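Local coordinates for 5'-nucleotidase SurE (Aquifex aeolicus, PDB 2WQK), which is predicted to hydrolyse nucleoside 5'-monophosphates to nucleosides and phosphate, using one divalent metal cation per subunit, at residues A[181-193]-A[200-212]. Sequence-based numbering, arbitrary orientation. Where two conformers were deposited one is given.
Sequences GKRAYKERVFKYI and FYWIAAEEFGWHA
With chi1 at 67°, the F200 side chain stands between its own backbone N and carbonyl carbon, which lays its ring face against Y192 CB; that carbon lies 3.4 Å from the F200 ring centroid, as a CH-pi contact. Y192 CG, beside its own N (chi1 -63°), directs the ring past F200 toward W202 CB, leaving the two rings nearly parallel, planes at 16°, but slid apart and barely overlapping. Were F200 cut back to an alanine, the cover over Y192 CB would probably be lost and a gap opened there. Farther along this face F190 presents its ring edge to A204, CE2 to CB 3.5 Å, and to the E206 carboxylate, while R188 NH1 sits over the ring face. On the opposite face K191 and Y201 lie side by side, and one water bridges K191 NZ and Y201 OH. The two strands form a regular antiparallel hairpin, in which K186 with E206, R188 with A204, F190 with W202 and Y192 with F200 are the hydrogen-bonded pairs. Beyond E206 loops follow, tied by G209 N donating to A184 O at 2.7 Å; just before, A205 CB of the strand covers one face of the Y185 ring. This two-stranded arm stands out from the subunit's alpha/beta core: its base packs on helix 217-222, a strand of a second subunit pairs with F200 and Y201, and a third subunit's hairpin exchanges Y192 OH to I193 O bonds with it.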
loop_
_atom_site.group_PDB
_atom_site.type_symbol
_atom_site.label_atom_id
_atom_site.label_comp_id
_atom_site.label_asym_id
_atom_site.label_seq_id
_atom_site.Cartn_x
_atom_site.Cartn_y
_atom_site.Cartn_z
ATOM N N GLY A 181 -7.979 11.732 -26.903
ATOM C CA GLY A 181 -9.158 12.532 -26.626
ATOM C C GLY A 181 -9.024 13.217 -25.276
ATOM O O GLY A 181 -8.064 13.036 -24.552
ATOM N N LYS A 182 -10.017 14.024 -24.934
ATOM C CA LYS A 182 -10.067 14.630 -23.600
ATOM C C LYS A 182 -10.451 13.544 -22.540
ATOM O O LYS A 182 -9.749 12.531 -22.362
ATOM C CB LYS A 182 -11.006 15.866 -23.613
ATOM C CG LYS A 182 -10.486 17.025 -24.506
ATOM C CD LYS A 182 -11.384 18.312 -24.554
ATOM C CE LYS A 182 -10.747 19.361 -25.482
ATOM N NZ LYS A 182 -11.477 20.661 -25.452
ATOM N N ARG A 183 -11.459 13.805 -21.731
ATOM C CA ARG A 183 -12.151 12.755 -21.017
ATOM C C ARG A 183 -13.586 12.736 -21.516
ATOM O O ARG A 183 -14.256 13.749 -21.522
ATOM C CB ARG A 183 -12.090 12.979 -19.511
ATOM C CG ARG A 183 -10.820 12.459 -18.884
ATOM C CD ARG A 183 -10.452 13.229 -17.659
ATOM N NE ARG A 183 -9.226 12.701 -17.066
ATOM C CZ ARG A 183 -8.465 13.343 -16.174
ATOM N NH1 ARG A 183 -8.813 14.555 -15.774
ATOM N NH2 ARG A 183 -7.352 12.775 -15.726
ATOM N N ALA A 184 -14.026 11.577 -21.978
ATOM C CA ALA A 184 -15.355 11.467 -22.594
ATOM C C ALA A 184 -16.396 11.239 -21.514
ATOM O O ALA A 184 -17.125 10.265 -21.567
ATOM C CB ALA A 184 -15.384 10.321 -23.638
ATOM N N TYR A 185 -16.455 12.139 -20.535
ATOM C CA TYR A 185 -17.495 12.120 -19.493
ATOM C C TYR A 185 -17.593 13.471 -18.778
ATOM O O TYR A 185 -16.677 14.311 -18.855
ATOM C CB TYR A 185 -17.235 11.017 -18.473
ATOM C CG TYR A 185 -15.921 11.175 -17.744
ATOM C CD1 TYR A 185 -15.834 11.977 -16.606
ATOM C CD2 TYR A 185 -14.779 10.514 -18.192
ATOM C CE1 TYR A 185 -14.628 12.134 -15.926
ATOM C CE2 TYR A 185 -13.566 10.660 -17.523
ATOM C CZ TYR A 185 -13.504 11.472 -16.392
ATOM O OH TYR A 185 -12.291 11.618 -15.752
ATOM N N LYS A 186 -18.714 13.665 -18.083
ATOM C CA LYS A 186 -18.983 14.861 -17.292
ATOM C C LYS A 186 -18.681 14.539 -15.827
ATOM O O LYS A 186 -19.134 13.541 -15.285
ATOM C CB LYS A 186 -20.457 15.255 -17.408
ATOM C CG LYS A 186 -20.855 15.793 -18.771
ATOM C CD LYS A 186 -20.649 17.296 -18.866
ATOM C CE LYS A 186 -21.028 17.832 -20.239
ATOM N NZ LYS A 186 -20.091 17.359 -21.297
ATOM N N GLU A 187 -17.912 15.398 -15.186
ATOM C CA GLU A 187 -17.547 15.202 -13.793
ATOM C C GLU A 187 -18.538 15.918 -12.876
ATOM O O GLU A 187 -18.810 17.097 -13.032
ATOM C CB GLU A 187 -16.125 15.721 -13.585
ATOM C CG GLU A 187 -15.576 15.582 -12.208
ATOM C CD GLU A 187 -14.067 15.810 -12.194
ATOM O OE1 GLU A 187 -13.644 16.937 -11.927
ATOM O OE2 GLU A 187 -13.299 14.863 -12.501
ATOM N N ARG A 188 -19.050 15.189 -11.897
ATOM C CA ARG A 188 -19.935 15.765 -10.887
ATOM C C ARG A 188 -19.481 15.284 -9.513
ATOM O O ARG A 188 -19.210 14.094 -9.359
ATOM C CB ARG A 188 -21.365 15.288 -11.136
ATOM C CG ARG A 188 -22.441 16.129 -10.494
ATOM C CD ARG A 188 -23.778 15.352 -10.473
ATOM N NE ARG A 188 -24.917 15.960 -9.755
ATOM C CZ ARG A 188 -24.924 16.461 -8.514
ATOM N NH1 ARG A 188 -23.836 16.524 -7.751
ATOM N NH2 ARG A 188 -26.069 16.942 -8.026
ATOM N N VAL A 189 -19.415 16.186 -8.538
ATOM C CA VAL A 189 -19.026 15.818 -7.166
ATOM C C VAL A 189 -20.274 15.765 -6.297
ATOM O O VAL A 189 -21.116 16.694 -6.322
ATOM C CB VAL A 189 -17.988 16.799 -6.565
ATOM C CG1 VAL A 189 -17.638 16.397 -5.155
ATOM C CG2 VAL A 189 -16.747 16.871 -7.474
ATOM N N PHE A 190 -20.430 14.651 -5.594
ATOM C CA PHE A 190 -21.571 14.430 -4.672
ATOM C C PHE A 190 -21.042 14.617 -3.250
ATOM O O PHE A 190 -19.955 14.149 -2.939
ATOM C CB PHE A 190 -22.140 13.033 -4.854
ATOM C CG PHE A 190 -22.860 12.833 -6.179
ATOM C CD1 PHE A 190 -24.242 12.894 -6.243
ATOM C CD2 PHE A 190 -22.154 12.609 -7.356
ATOM C CE1 PHE A 190 -24.908 12.729 -7.457
ATOM C CE2 PHE A 190 -22.810 12.445 -8.580
ATOM C CZ PHE A 190 -24.196 12.497 -8.627
ATOM N N LYS A 191 -21.801 15.308 -2.402
ATOM C CA LYS A 191 -21.435 15.569 -1.025
ATOM C C LYS A 191 -22.284 14.688 -0.103
ATOM O O LYS A 191 -23.517 14.547 -0.295
ATOM C CB LYS A 191 -21.693 17.041 -0.644
ATOM C CG LYS A 191 -21.173 17.421 0.722
ATOM C CD LYS A 191 -21.316 18.912 0.989
ATOM C CE LYS A 191 -20.817 19.289 2.365
ATOM N NZ LYS A 191 -21.094 20.759 2.640
ATOM N N TYR A 192 -21.616 14.174 0.918
ATOM C CA TYR A 192 -22.221 13.361 1.970
ATOM C C TYR A 192 -21.778 13.883 3.319
ATOM O O TYR A 192 -20.780 14.635 3.403
ATOM C CB TYR A 192 -21.768 11.921 1.827
ATOM C CG TYR A 192 -22.176 11.238 0.544
ATOM C CD1 TYR A 192 -23.321 10.472 0.468
ATOM C CD2 TYR A 192 -21.380 11.319 -0.583
ATOM C CE1 TYR A 192 -23.658 9.809 -0.712
ATOM C CE2 TYR A 192 -21.720 10.677 -1.756
ATOM C CZ TYR A 192 -22.857 9.911 -1.810
ATOM O OH TYR A 192 -23.172 9.259 -2.969
ATOM N N ILE A 193 -22.482 13.464 4.381
ATOM C CA ILE A 193 -22.026 13.717 5.755
ATOM C C ILE A 193 -21.747 12.413 6.504
ATOM O O ILE A 193 -22.577 11.502 6.480
ATOM C CB ILE A 193 -23.041 14.593 6.523
ATOM C CG1 ILE A 193 -23.300 15.890 5.752
ATOM C CG2 ILE A 193 -22.553 14.852 7.936
ATOM C CD1 ILE A 193 -22.124 16.853 5.773
ATOM N N PHE A 200 -17.817 14.477 3.338
ATOM C CA PHE A 200 -16.989 13.704 2.403
ATOM C C PHE A 200 -17.637 13.737 1.026
ATOM O O PHE A 200 -18.802 14.134 0.876
ATOM C CB PHE A 200 -16.681 12.288 2.893
ATOM C CG PHE A 200 -17.876 11.358 2.964
ATOM C CD1 PHE A 200 -18.059 10.382 1.995
ATOM C CD2 PHE A 200 -18.767 11.381 4.029
ATOM C CE1 PHE A 200 -19.129 9.488 2.056
ATOM C CE2 PHE A 200 -19.839 10.469 4.092
ATOM C CZ PHE A 200 -19.994 9.519 3.126
ATOM N N TYR A 201 -16.859 13.385 0.012
ATOM C CA TYR A 201 -17.212 13.713 -1.363
ATOM C C TYR A 201 -16.989 12.502 -2.242
ATOM O O TYR A 201 -16.129 11.683 -1.952
ATOM C CB TYR A 201 -16.361 14.897 -1.879
ATOM C CG TYR A 201 -16.582 16.123 -1.030
ATOM C CD1 TYR A 201 -17.627 17.009 -1.320
ATOM C CD2 TYR A 201 -15.811 16.349 0.110
ATOM C CE1 TYR A 201 -17.885 18.096 -0.508
ATOM C CE2 TYR A 201 -16.051 17.467 0.935
ATOM C CZ TYR A 201 -17.102 18.313 0.615
ATOM O OH TYR A 201 -17.318 19.431 1.429
ATOM N N TRP A 202 -17.738 12.399 -3.315
ATOM C CA TRP A 202 -17.521 11.326 -4.275
ATOM C C TRP A 202 -17.503 11.985 -5.657
ATOM O O TRP A 202 -18.471 12.610 -6.056
ATOM C CB TRP A 202 -18.648 10.277 -4.183
ATOM C CG TRP A 202 -18.259 8.930 -4.744
ATOM C CD1 TRP A 202 -17.633 8.681 -5.924
ATOM C CD2 TRP A 202 -18.469 7.672 -4.120
ATOM N NE1 TRP A 202 -17.421 7.333 -6.080
ATOM C CE2 TRP A 202 -17.943 6.677 -4.991
ATOM C CE3 TRP A 202 -19.054 7.275 -2.928
ATOM C CZ2 TRP A 202 -17.965 5.297 -4.673
ATOM C CZ3 TRP A 202 -19.106 5.901 -2.636
ATOM C CH2 TRP A 202 -18.550 4.941 -3.495
ATOM N N ILE A 203 -16.375 11.858 -6.347
ATOM C CA ILE A 203 -16.223 12.352 -7.702
ATOM C C ILE A 203 -16.810 11.319 -8.659
ATOM O O ILE A 203 -16.326 10.164 -8.737
ATOM C CB ILE A 203 -14.753 12.613 -8.069
ATOM C CG1 ILE A 203 -14.074 13.507 -7.016
ATOM C CG2 ILE A 203 -14.676 13.225 -9.453
ATOM C CD1 ILE A 203 -12.548 13.715 -7.251
ATOM N N ALA A 204 -17.888 11.710 -9.327
ATOM C CA ALA A 204 -18.587 10.809 -10.246
ATOM C C ALA A 204 -18.318 11.165 -11.692
ATOM O O ALA A 204 -18.237 12.354 -12.035
ATOM C CB ALA A 204 -20.097 10.829 -9.995
ATOM N N ALA A 205 -18.223 10.132 -12.526
ATOM C CA ALA A 205 -18.142 10.270 -13.977
ATOM C C ALA A 205 -19.549 9.976 -14.564
ATOM O O ALA A 205 -20.094 8.892 -14.339
ATOM C CB ALA A 205 -17.114 9.306 -14.548
ATOM N N GLU A 206 -20.118 10.956 -15.268
ATOM C CA GLU A 206 -21.487 10.915 -15.799
ATOM C C GLU A 206 -21.454 10.983 -17.322
ATOM O O GLU A 206 -20.501 11.496 -17.895
ATOM C CB GLU A 206 -22.283 12.130 -15.303
ATOM C CG GLU A 206 -22.369 12.320 -13.770
ATOM C CD GLU A 206 -23.228 11.273 -13.067
ATOM O OE1 GLU A 206 -23.912 10.481 -13.752
ATOM O OE2 GLU A 206 -23.219 11.245 -11.814
ATOM N N GLU A 207 -22.515 10.501 -17.976
ATOM C CA GLU A 207 -22.655 10.646 -19.426
ATOM C C GLU A 207 -21.420 10.190 -20.225
ATOM O O GLU A 207 -20.968 10.898 -21.131
ATOM C CB GLU A 207 -22.976 12.106 -19.765
ATOM C CG GLU A 207 -24.180 12.676 -18.993
ATOM C CD GLU A 207 -24.473 14.135 -19.325
ATOM O OE1 GLU A 207 -23.891 14.670 -20.299
ATOM O OE2 GLU A 207 -25.296 14.758 -18.608
ATOM N N PHE A 208 -20.903 8.999 -19.917
ATOM C CA PHE A 208 -19.720 8.472 -20.626
ATOM C C PHE A 208 -19.949 8.327 -22.136
ATOM O O PHE A 208 -20.899 7.652 -22.578
ATOM C CB PHE A 208 -19.244 7.120 -20.065
ATOM C CG PHE A 208 -17.893 6.689 -20.610
ATOM C CD1 PHE A 208 -16.708 7.193 -20.056
ATOM C CD2 PHE A 208 -17.805 5.807 -21.698
ATOM C CE1 PHE A 208 -15.460 6.816 -20.562
ATOM C CE2 PHE A 208 -16.559 5.423 -22.221
ATOM C CZ PHE A 208 -15.382 5.924 -21.649
ATOM N N GLY A 209 -19.100 8.986 -22.922
ATOM C CA GLY A 209 -19.153 8.891 -24.380
ATOM C C GLY A 209 -20.300 9.611 -25.084
ATOM O O GLY A 209 -20.427 9.528 -26.317
ATOM N N TRP A 210 -21.132 10.336 -24.340
ATOM C CA TRP A 210 -22.303 11.001 -24.951
ATOM C C TRP A 210 -21.928 12.047 -26.005
ATOM O O TRP A 210 -22.728 12.339 -26.912
ATOM C CB TRP A 210 -23.155 11.689 -23.883
ATOM C CG TRP A 210 -23.974 10.777 -23.041
ATOM C CD1 TRP A 210 -23.752 9.447 -22.789
ATOM C CD2 TRP A 210 -25.138 11.143 -22.289
ATOM N NE1 TRP A 210 -24.717 8.964 -21.933
ATOM C CE2 TRP A 210 -25.580 9.982 -21.612
ATOM C CE3 TRP A 210 -25.847 12.342 -22.119
ATOM C CZ2 TRP A 210 -26.711 9.980 -20.779
ATOM C CZ3 TRP A 210 -26.975 12.347 -21.290
ATOM C CH2 TRP A 210 -27.394 11.169 -20.629
ATOM N N HIS A 211 -20.727 12.617 -25.866
ATOM C CA HIS A 211 -20.256 13.693 -26.732
ATOM C C HIS A 211 -18.876 13.391 -27.352
ATOM O O HIS A 211 -18.079 14.316 -27.573
ATOM C CB HIS A 211 -20.205 15.012 -25.937
ATOM C CG HIS A 211 -21.534 15.442 -25.388
ATOM N ND1 HIS A 211 -21.680 15.997 -24.134
ATOM C CD2 HIS A 211 -22.775 15.402 -25.928
ATOM C CE1 HIS A 211 -22.954 16.282 -23.928
ATOM N NE2 HIS A 211 -23.639 15.927 -25.000
ATOM N N ALA A 212 -18.615 12.111 -27.663
ATOM C CA ALA A 212 -17.323 11.670 -28.225
ATOM C C ALA A 212 -17.060 12.324 -29.581
ATOM O O ALA A 212 -17.942 12.312 -30.440
ATOM C CB ALA A 212 -17.308 10.137 -28.389
HETATM O O HOH W 1 -19.133 21.534 0.663
#